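SOXX (Paracoccus pantotrophus, PDB 2C1D) binds a heme c and probably carries electrons as a cytochrome c subunit of the SoxXA complex, which initiates chemotrophic sulfur oxidation. Local coordinates at residues I32-T35 / C41-C44; A80-K83 / G88-M91; R76-V79 / M84-E87. All coordinates share one frame; numbering follows the deposited sequence.

Contact 1 of 3, residues I32-T35 / C41-C44. With HEC (heme c), chain O.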
loop_
_atom_site.group_PDB
_atom_site.type_symbol
_atom_site.label_atom_id
_atom_site.label_comp_id
_atom_site.label_asym_id
_atom_site.label_seq_id
_atom_site.Cartn_x
_atom_site.Cartn_y
_atom_site.Cartn_z
ATOM N N ILE B 32 -8.869 -5.693 24.272
ATOM C CA ILE B 32 -7.758 -4.931 23.726
ATOM C C ILE B 32 -7.178 -5.646 22.504
ATOM O O ILE B 32 -6.877 -5.027 21.499
ATOM C CB ILE B 32 -6.689 -4.709 24.832
ATOM C CG1 ILE B 32 -7.238 -3.765 25.917
ATOM C CG2 ILE B 32 -5.385 -4.159 24.258
ATOM C CD1 ILE B 32 -6.583 -3.921 27.264
ATOM N N MET B 33 -7.040 -6.964 22.593
ATOM C CA MET B 33 -6.375 -7.739 21.552
ATOM C C MET B 33 -7.213 -7.855 20.265
ATOM O O MET B 33 -6.671 -8.147 19.188
ATOM C CB MET B 33 -6.019 -9.133 22.090
ATOM C CG MET B 33 -4.943 -9.122 23.198
ATOM S SD MET B 33 -4.890 -10.711 24.046
ATOM C CE MET B 33 -4.056 -11.661 22.840
ATOM N N THR B 34 -8.517 -7.608 20.374
ATOM C CA THR B 34 -9.444 -7.863 19.268
ATOM C C THR B 34 -10.178 -6.610 18.817
ATOM O O THR B 34 -11.172 -6.682 18.063
ATOM C CB THR B 34 -10.423 -8.934 19.676
ATOM O OG1 THR B 34 -11.102 -8.545 20.883
ATOM C CG2 THR B 34 -9.665 -10.231 20.050
ATOM N N THR B 35 -9.668 -5.459 19.260
ATOM C CA THR B 35 -10.211 -4.173 18.868
ATOM C C THR B 35 -9.182 -3.489 17.961
ATOM O O THR B 35 -7.996 -3.355 18.330
ATOM C CB THR B 35 -10.529 -3.310 20.107
ATOM O OG1 THR B 35 -11.517 -3.963 20.934
ATOM C CG2 THR B 35 -11.169 -1.974 19.672
ATOM N N CYS B 41 -4.231 -7.321 17.520
ATOM C CA CYS B 41 -3.338 -8.481 17.467
ATOM C C CYS B 41 -3.789 -9.485 16.397
ATOM O O CYS B 41 -2.978 -10.101 15.731
ATOM C CB CYS B 41 -3.350 -9.189 18.809
ATOM S SG CYS B 41 -3.009 -8.128 20.250
ATOM N N VAL B 42 -5.101 -9.623 16.269
ATOM C CA VAL B 42 -5.714 -10.534 15.325
ATOM C C VAL B 42 -5.552 -10.127 13.864
ATOM O O VAL B 42 -5.877 -10.930 12.986
ATOM C CB VAL B 42 -7.218 -10.796 15.635
ATOM C CG1 VAL B 42 -7.384 -11.530 16.972
ATOM C CG2 VAL B 42 -8.022 -9.524 15.635
ATOM N N ALA B 43 -5.018 -8.934 13.579
ATOM C CA ALA B 43 -4.687 -8.581 12.198
ATOM C C ALA B 43 -3.567 -9.473 11.704
ATOM O O ALA B 43 -3.530 -9.808 10.532
ATOM C CB ALA B 43 -4.283 -7.108 12.035
ATOM N N CYS B 44 -2.661 -9.862 12.607
ATOM C CA CYS B 44 -1.513 -10.697 12.256
ATOM C C CYS B 44 -1.548 -12.130 12.796
ATOM O O CYS B 44 -1.001 -13.024 12.140
ATOM C CB CYS B 44 -0.235 -10.015 12.725
ATOM S SG CYS B 44 0.036 -8.449 11.883
HETATM FE FE HEC O . 2.754 -10.444 17.599
HETATM C CHA HEC O . 5.364 -12.636 17.747
HETATM C CHB HEC O . 1.791 -11.320 20.723
HETATM C CHC HEC O . 0.357 -8.054 17.505
HETATM C CHD HEC O . 3.441 -9.814 14.262
HETATM N NA HEC O . 3.472 -11.726 18.995
HETATM C C1A HEC O . 4.526 -12.575 18.829
HETATM C C2A HEC O . 4.615 -13.397 20.015
HETATM C C3A HEC O . 3.620 -13.040 20.852
HETATM C C4A HEC O . 2.888 -11.965 20.208
HETATM C CMA HEC O . 3.249 -13.590 22.241
HETATM C CAA HEC O . 5.701 -14.457 20.207
HETATM C CBA HEC O . 5.519 -15.630 19.253
HETATM C CGA HEC O . 4.544 -16.529 19.911
HETATM O O1A HEC O . 4.925 -17.094 20.960
HETATM O O2A HEC O . 3.401 -16.683 19.419
HETATM N NB HEC O . 1.342 -9.835 18.842
HETATM C C1B HEC O . 1.151 -10.272 20.135
HETATM C C2B HEC O . 0.166 -9.421 20.782
HETATM C C3B HEC O . -0.250 -8.521 19.887
HETATM C C4B HEC O . 0.498 -8.761 18.665
HETATM C CMB HEC O . -0.351 -9.624 22.214
HETATM C CAB HEC O . -1.300 -7.399 20.141
HETATM C CBB HEC O . -0.958 -6.636 21.235
HETATM N NC HEC O . 1.999 -9.151 16.127
HETATM C C1C HEC O . 1.015 -8.249 16.327
HETATM C C2C HEC O . 0.735 -7.605 15.045
HETATM C C3C HEC O . 1.688 -7.983 14.178
HETATM C C4C HEC O . 2.435 -9.055 14.830
HETATM C CMC HEC O . -0.196 -6.394 14.871
HETATM C CAC HEC O . 1.888 -7.569 12.675
HETATM C CBC HEC O . 2.006 -6.276 12.341
HETATM N ND HEC O . 4.200 -11.099 16.213
HETATM C C1D HEC O . 4.272 -10.731 14.877
HETATM C C2D HEC O . 5.357 -11.456 14.253
HETATM C C3D HEC O . 5.951 -12.340 15.357
HETATM C C4D HEC O . 5.160 -12.054 16.521
HETATM C CMD HEC O . 5.834 -11.378 12.777
HETATM C CAD HEC O . 7.127 -13.356 15.275
HETATM C CBD HEC O . 8.417 -12.620 15.635
HETATM C CGD HEC O . 9.466 -12.741 14.548
HETATM O O1D HEC O . 9.683 -11.739 13.785
HETATM O O2D HEC O . 10.064 -13.857 14.472
#

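Contact 2 of 3, residues A80-K83 / G88-M91. With HEC (heme c), chain O.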
loop_
_atom_site.group_PDB
_atom_site.type_symbol
_atom_site.label_atom_id
_atom_site.label_comp_id
_atom_site.label_asym_id
_atom_site.label_seq_id
_atom_site.Cartn_x
_atom_site.Cartn_y
_atom_site.Cartn_z
ATOM N N ALA B 80 5.135 -4.983 25.003
ATOM C CA ALA B 80 5.619 -3.610 25.096
ATOM C C ALA B 80 6.519 -3.264 23.930
ATOM O O ALA B 80 6.410 -2.188 23.345
ATOM C CB ALA B 80 6.366 -3.359 26.428
ATOM N N ASN B 81 7.439 -4.156 23.603
ATOM C CA ASN B 81 8.317 -3.902 22.469
ATOM C C ASN B 81 8.983 -5.192 21.972
ATOM O O ASN B 81 10.032 -5.602 22.480
ATOM C CB ASN B 81 9.356 -2.848 22.802
ATOM C CG ASN B 81 10.133 -2.388 21.582
ATOM O OD1 ASN B 81 10.093 -3.027 20.517
ATOM N ND2 ASN B 81 10.863 -1.292 21.730
ATOM N N ALA B 82 8.370 -5.806 20.955
ATOM C CA ALA B 82 8.768 -7.129 20.501
ATOM C C ALA B 82 10.125 -7.100 19.836
ATOM O O ALA B 82 10.818 -8.120 19.814
ATOM C CB ALA B 82 7.725 -7.720 19.586
ATOM N N LYS B 83 10.521 -5.942 19.323
ATOM C CA LYS B 83 11.850 -5.742 18.745
ATOM C C LYS B 83 13.011 -6.006 19.700
ATOM O O LYS B 83 14.148 -6.161 19.250
ATOM C CB LYS B 83 11.989 -4.319 18.202
ATOM C CG LYS B 83 11.204 -4.058 16.905
ATOM C CD LYS B 83 9.918 -3.259 17.139
ATOM C CE LYS B 83 9.386 -2.603 15.853
ATOM N NZ LYS B 83 9.030 -3.569 14.772
ATOM N N GLY B 88 14.391 -6.581 14.453
ATOM C CA GLY B 88 13.807 -6.226 13.168
ATOM C C GLY B 88 12.417 -6.780 12.881
ATOM O O GLY B 88 11.969 -6.710 11.756
ATOM N N THR B 89 11.722 -7.308 13.880
ATOM C CA THR B 89 10.429 -7.933 13.661
ATOM C C THR B 89 9.386 -6.967 13.095
ATOM O O THR B 89 9.422 -5.762 13.341
ATOM C CB THR B 89 9.894 -8.596 14.937
ATOM O OG1 THR B 89 8.635 -9.229 14.666
ATOM C CG2 THR B 89 9.582 -7.581 16.038
ATOM N N PHE B 90 8.458 -7.537 12.332
ATOM C CA PHE B 90 7.357 -6.796 11.707
ATOM C C PHE B 90 6.363 -6.393 12.799
ATOM O O PHE B 90 5.658 -5.403 12.662
ATOM C CB PHE B 90 6.724 -7.697 10.618
ATOM C CG PHE B 90 5.522 -7.122 9.912
ATOM C CD1 PHE B 90 5.481 -5.791 9.480
ATOM C CD2 PHE B 90 4.437 -7.942 9.637
ATOM C CE1 PHE B 90 4.349 -5.296 8.796
ATOM C CE2 PHE B 90 3.290 -7.439 8.977
ATOM C CZ PHE B 90 3.269 -6.116 8.541
ATOM N N MET B 91 6.320 -7.146 13.901
ATOM C CA MET B 91 5.455 -6.806 15.031
ATOM C C MET B 91 5.817 -5.411 15.548
ATOM O O MET B 91 6.970 -5.163 15.910
ATOM C CB MET B 91 5.602 -7.826 16.172
ATOM C CG MET B 91 4.649 -7.557 17.339
ATOM S SD MET B 91 4.309 -9.035 18.319
ATOM C CE MET B 91 3.800 -8.272 19.820
HETATM FE FE HEC O . 2.754 -10.444 17.599
HETATM C CHA HEC O . 5.364 -12.636 17.747
HETATM C CHB HEC O . 1.791 -11.320 20.723
HETATM C CHC HEC O . 0.357 -8.054 17.505
HETATM C CHD HEC O . 3.441 -9.814 14.262
HETATM N NA HEC O . 3.472 -11.726 18.995
HETATM C C1A HEC O . 4.526 -12.575 18.829
HETATM C C2A HEC O . 4.615 -13.397 20.015
HETATM C C3A HEC O . 3.620 -13.040 20.852
HETATM C C4A HEC O . 2.888 -11.965 20.208
HETATM C CMA HEC O . 3.249 -13.590 22.241
HETATM C CAA HEC O . 5.701 -14.457 20.207
HETATM C CBA HEC O . 5.519 -15.630 19.253
HETATM C CGA HEC O . 4.544 -16.529 19.911
HETATM O O1A HEC O . 4.925 -17.094 20.960
HETATM O O2A HEC O . 3.401 -16.683 19.419
HETATM N NB HEC O . 1.342 -9.835 18.842
HETATM C C1B HEC O . 1.151 -10.272 20.135
HETATM C C2B HEC O . 0.166 -9.421 20.782
HETATM C C3B HEC O . -0.250 -8.521 19.887
HETATM C C4B HEC O . 0.498 -8.761 18.665
HETATM C CMB HEC O . -0.351 -9.624 22.214
HETATM C CAB HEC O . -1.300 -7.399 20.141
HETATM C CBB HEC O . -0.958 -6.636 21.235
HETATM N NC HEC O . 1.999 -9.151 16.127
HETATM C C1C HEC O . 1.015 -8.249 16.327
HETATM C C2C HEC O . 0.735 -7.605 15.045
HETATM C C3C HEC O . 1.688 -7.983 14.178
HETATM C C4C HEC O . 2.435 -9.055 14.830
HETATM C CMC HEC O . -0.196 -6.394 14.871
HETATM C CAC HEC O . 1.888 -7.569 12.675
HETATM C CBC HEC O . 2.006 -6.276 12.341
HETATM N ND HEC O . 4.200 -11.099 16.213
HETATM C C1D HEC O . 4.272 -10.731 14.877
HETATM C C2D HEC O . 5.357 -11.456 14.253
HETATM C C3D HEC O . 5.951 -12.340 15.357
HETATM C C4D HEC O . 5.160 -12.054 16.521
HETATM C CMD HEC O . 5.834 -11.378 12.777
HETATM C CAD HEC O . 7.127 -13.356 15.275
HETATM C CBD HEC O . 8.417 -12.620 15.635
HETATM C CGD HEC O . 9.466 -12.741 14.548
HETATM O O1D HEC O . 9.683 -11.739 13.785
HETATM O O2D HEC O . 10.064 -13.857 14.472
HETATM O O HOH W 1 6.933 -3.043 13.025
#

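Contact 3 of 3, residues R76-V79 / M84-E87. With HEC (heme c), chain O.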
loop_
_atom_site.group_PDB
_atom_site.type_symbol
_atom_site.label_atom_id
_atom_site.label_comp_id
_atom_site.label_asym_id
_atom_site.label_seq_id
_atom_site.Cartn_x
_atom_site.Cartn_y
_atom_site.Cartn_z
ATOM N N ARG B 76 5.468 -9.688 28.743
ATOM C CA ARG B 76 5.371 -8.231 28.936
ATOM C C ARG B 76 6.296 -7.499 27.990
ATOM O O ARG B 76 5.905 -6.540 27.315
ATOM C CB ARG B 76 5.678 -7.870 30.400
ATOM C CG ARG B 76 5.768 -6.385 30.737
ATOM C CD ARG B 76 6.025 -6.140 32.234
ATOM N NE ARG B 76 4.933 -6.694 33.024
ATOM C CZ ARG B 76 5.011 -7.731 33.862
ATOM N NH1 ARG B 76 6.140 -8.405 34.075
ATOM N NH2 ARG B 76 3.919 -8.106 34.493
ATOM N N GLY B 77 7.537 -7.973 27.920
ATOM C CA GLY B 77 8.517 -7.377 27.046
ATOM C C GLY B 77 8.166 -7.506 25.566
ATOM O O GLY B 77 8.448 -6.602 24.816
ATOM N N ILE B 78 7.541 -8.614 25.166
ATOM C CA ILE B 78 7.128 -8.836 23.764
ATOM C C ILE B 78 5.967 -7.896 23.393
ATOM O O ILE B 78 5.973 -7.261 22.340
ATOM C CB ILE B 78 6.729 -10.326 23.555
ATOM C CG1 ILE B 78 7.994 -11.192 23.493
ATOM C CG2 ILE B 78 5.917 -10.522 22.283
ATOM C CD1 ILE B 78 7.761 -12.694 23.569
ATOM N N VAL B 79 4.986 -7.786 24.273
ATOM C CA VAL B 79 3.868 -6.850 24.048
ATOM C C VAL B 79 4.323 -5.391 24.023
ATOM O O VAL B 79 3.964 -4.645 23.101
ATOM C CB VAL B 79 2.716 -7.088 25.043
ATOM C CG1 VAL B 79 1.539 -6.167 24.768
ATOM C CG2 VAL B 79 2.223 -8.532 24.932
ATOM N N MET B 84 12.748 -6.032 21.005
ATOM C CA MET B 84 13.809 -6.309 21.988
ATOM C C MET B 84 14.000 -7.808 22.212
ATOM O O MET B 84 14.944 -8.229 22.891
ATOM C CB MET B 84 13.505 -5.631 23.328
ATOM C CG MET B 84 13.363 -4.125 23.272
ATOM S SD MET B 84 14.847 -3.274 22.786
ATOM C CE MET B 84 15.863 -3.350 24.326
ATOM N N THR B 85 13.084 -8.596 21.668
ATOM C CA THR B 85 13.177 -10.051 21.682
ATOM C C THR B 85 13.545 -10.565 20.276
ATOM O O THR B 85 14.434 -11.412 20.131
ATOM C CB THR B 85 11.835 -10.643 22.146
ATOM O OG1 THR B 85 11.598 -10.321 23.526
ATOM C CG2 THR B 85 11.825 -12.164 22.119
ATOM N N PHE B 86 12.862 -10.052 19.249
ATOM C CA PHE B 86 13.054 -10.486 17.857
ATOM C C PHE B 86 13.504 -9.301 17.032
ATOM O O PHE B 86 12.675 -8.498 16.595
ATOM C CB PHE B 86 11.754 -11.010 17.257
ATOM C CG PHE B 86 10.990 -11.968 18.128
ATOM C CD1 PHE B 86 9.839 -11.556 18.783
ATOM C CD2 PHE B 86 11.359 -13.300 18.219
ATOM C CE1 PHE B 86 9.105 -12.437 19.555
ATOM C CE2 PHE B 86 10.619 -14.194 18.983
ATOM C CZ PHE B 86 9.493 -13.769 19.649
ATOM N N GLU B 87 14.809 -9.180 16.815
ATOM C CA GLU B 87 15.382 -8.003 16.155
ATOM C C GLU B 87 14.794 -7.814 14.757
ATOM O O GLU B 87 14.695 -8.774 13.990
ATOM C CB GLU B 87 16.912 -8.137 16.055
ATOM C CG GLU B 87 17.643 -6.916 15.499
ATOM C CD GLU B 87 19.156 -6.968 15.744
ATOM O OE1 GLU B 87 19.787 -8.029 15.465
ATOM O OE2 GLU B 87 19.723 -5.944 16.218
HETATM FE FE HEC O . 2.754 -10.444 17.599
HETATM C CHA HEC O . 5.364 -12.636 17.747
HETATM C CHB HEC O . 1.791 -11.320 20.723
HETATM C CHC HEC O . 0.357 -8.054 17.505
HETATM C CHD HEC O . 3.441 -9.814 14.262
HETATM N NA HEC O . 3.472 -11.726 18.995
HETATM C C1A HEC O . 4.526 -12.575 18.829
HETATM C C2A HEC O . 4.615 -13.397 20.015
HETATM C C3A HEC O . 3.620 -13.040 20.852
HETATM C C4A HEC O . 2.888 -11.965 20.208
HETATM C CMA HEC O . 3.249 -13.590 22.241
HETATM C CAA HEC O . 5.701 -14.457 20.207
HETATM C CBA HEC O . 5.519 -15.630 19.253
HETATM C CGA HEC O . 4.544 -16.529 19.911
HETATM O O1A HEC O . 4.925 -17.094 20.960
HETATM O O2A HEC O . 3.401 -16.683 19.419
HETATM N NB HEC O . 1.342 -9.835 18.842
HETATM C C1B HEC O . 1.151 -10.272 20.135
HETATM C C2B HEC O . 0.166 -9.421 20.782
HETATM C C3B HEC O . -0.250 -8.521 19.887
HETATM C C4B HEC O . 0.498 -8.761 18.665
HETATM C CMB HEC O . -0.351 -9.624 22.214
HETATM C CAB HEC O . -1.300 -7.399 20.141
HETATM C CBB HEC O . -0.958 -6.636 21.235
HETATM N NC HEC O . 1.999 -9.151 16.127
HETATM C C1C HEC O . 1.015 -8.249 16.327
HETATM C C2C HEC O . 0.735 -7.605 15.045
HETATM C C3C HEC O . 1.688 -7.983 14.178
HETATM C C4C HEC O . 2.435 -9.055 14.830
HETATM C CMC HEC O . -0.196 -6.394 14.871
HETATM C CAC HEC O . 1.888 -7.569 12.675
HETATM C CBC HEC O . 2.006 -6.276 12.341
HETATM N ND HEC O . 4.200 -11.099 16.213
HETATM C C1D HEC O . 4.272 -10.731 14.877
HETATM C C2D HEC O . 5.357 -11.456 14.253
HETATM C C3D HEC O . 5.951 -12.340 15.357
HETATM C C4D HEC O . 5.160 -12.054 16.521
HETATM C CMD HEC O . 5.834 -11.378 12.777
HETATM C CAD HEC O . 7.127 -13.356 15.275
HETATM C CBD HEC O . 8.417 -12.620 15.635
HETATM C CGD HEC O . 9.466 -12.741 14.548
HETATM O O1D HEC O . 9.683 -11.739 13.785
HETATM O O2D HEC O . 10.064 -13.857 14.472
#

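Contact 1 of 3, residues I32-T35 / C41-C44
Met-33 lays the first carbons of its side chain against the sulfur of Cys-41, its CG lying 3.7 Å from Cys-41 SG. That sulfur is part of a thioether, joined covalently to heme CAB, so an apolar, flexible methionine suits the place: it covers the sulfur without offering it a polar partner. With SG of Cys-41 beside its own backbone N (chi1 -53°), the sulfur reaches CAB of one pyrrole, while SG of Cys-44 is bonded to CAC of the neighbouring pyrrole. Cys-41 and Cys-44, followed directly by the axial ligand His-45, form the CXXCH signature of c-type cytochromes. The backbones also meet, through a weak hydrogen bond of 3.1 Å from Cys-41 N to Met-33 O, bent to 129° at the hydrogen. Farther out, the methyl CG2 of Thr-34 rests 4.0 Å from CG1 of Val-42, the two branched side chains meeting obliquely. The threonine hydroxyl is engaged elsewhere, bonded to Val-30 O one turn back, consistent with its methyl facing the valine. The contact thus joins the C-terminal end of helix 26-33 to the heme-binding loop; helix 122-133 packs against Ile-32 and Met-33, and Arg-193 of the SOXA chain packs on Val-42 and Ala-43.

Contact 2 of 3, residues A80-K83 / G88-M91
CG of Met-91 stands opposite its backbone N (chi1 -176°) and the chain beyond is extended, which carries SD of Met-91 to the heme iron at 2.2 Å; Lys-83, by contrast, bends at chi2 and again at chi4 (61°), curling its ammonium back over the 88-91 backbone. There NZ of Lys-83 donates to Met-91 O at 2.8 Å, coming from above the carbonyl plane, 44° out of it. NZ of Lys-83 also lies 2.6 Å from Thr-89 O and gives a hydrogen bond to a water that in turn donates to Phe-90 O. A long, charged lysine suits a turn whose carbonyls converge in this way. This is the methionine-ligand loop of a class I cytochrome c fold, with His-45 binding the iron from the other face. Were Lys-83 replaced by an alanine, Met-91 O would probably lose this donor and the ligand-bearing loop would be freer to shift. Thr-89 serves the heme directly: its OG1 donates to propionate oxygen O1D at 2.9 Å and accepts from Met-91 N at 3.2 Å, an ST turn. Next to the lysine in the chain, small Ala-82 sets its CB 3.8 Å from CG of Met-91. Phe-90 turns one ring face to heme CBC, offset toward the rim. Arg-172 of the SOXA chain hydrogen-bonds Gly-88 O and Thr-89 O, bringing a second positive charge near the lysine.

Contact 3 of 3, residues R76-V79 / M84-E87
A small apolar contact, without hydrogen bonds between its two sides, joins helix 72-81 to the loop that follows it, beside the heme. Ile-78 is the residue of the helix that makes it, and its two branches do different work. CG1 of Ile-78 stands beside the backbone N (chi1 -75°) and faces the loop, 3.7 Å from OG1 of Thr-85 in a van der Waals approach; the side chains of Ile-78 and Thr-85 meet aslant. CG2 of Ile-78 meets pyrrole carbon C3A of the heme at 3.7 Å. A branched isoleucine is well suited to a place that must touch loop and porphyrin at once. CD1 of Ile-78 also comes within 4.2 Å of CE1 of Phe-86. The phenylalanine ring is held between two aliphatic groups: CG2 of Thr-85 sits 3.6 Å above the centre of one face of the Phe-86 ring, and propionate carbon CBD of the heme covers the opposite face, displaced toward the rim. A flat, apolar ring fits such a slot and shields the aliphatic stem of the propionate. Elsewhere the helix meets the heme and helix 122-133. Val-79 touches heme methyl CMB and also Ile-125, Val-128 and Leu-132 of helix 122-133, and Arg-76 forms salt bridges to Glu-72 within its own helix and to Glu-126 of helix 122-133.

In the fold
All three contacts touch the same heme c, and all belong to the cytochrome c fold. Contact 1 is complete before the other two begin; it joins helix 26-33 to the covalent attachment loop. Contacts 2 and 3 both start from helix 72-81 and interleave along the chain, 76-79 and 84-87 serving contact 3, 80-83 and 88-91 contact 2. Their centres are about 6 Å apart, and Met-91 CE packs 3.5 Å from Ile-78 O. The centre of contact 1 is about 15 Å from that of contact 2 and about 17 Å from that of contact 3, across the chain's centre from the latter. Separate parts of the chain thus hold the heme, by thioethers, iron ligation and packing.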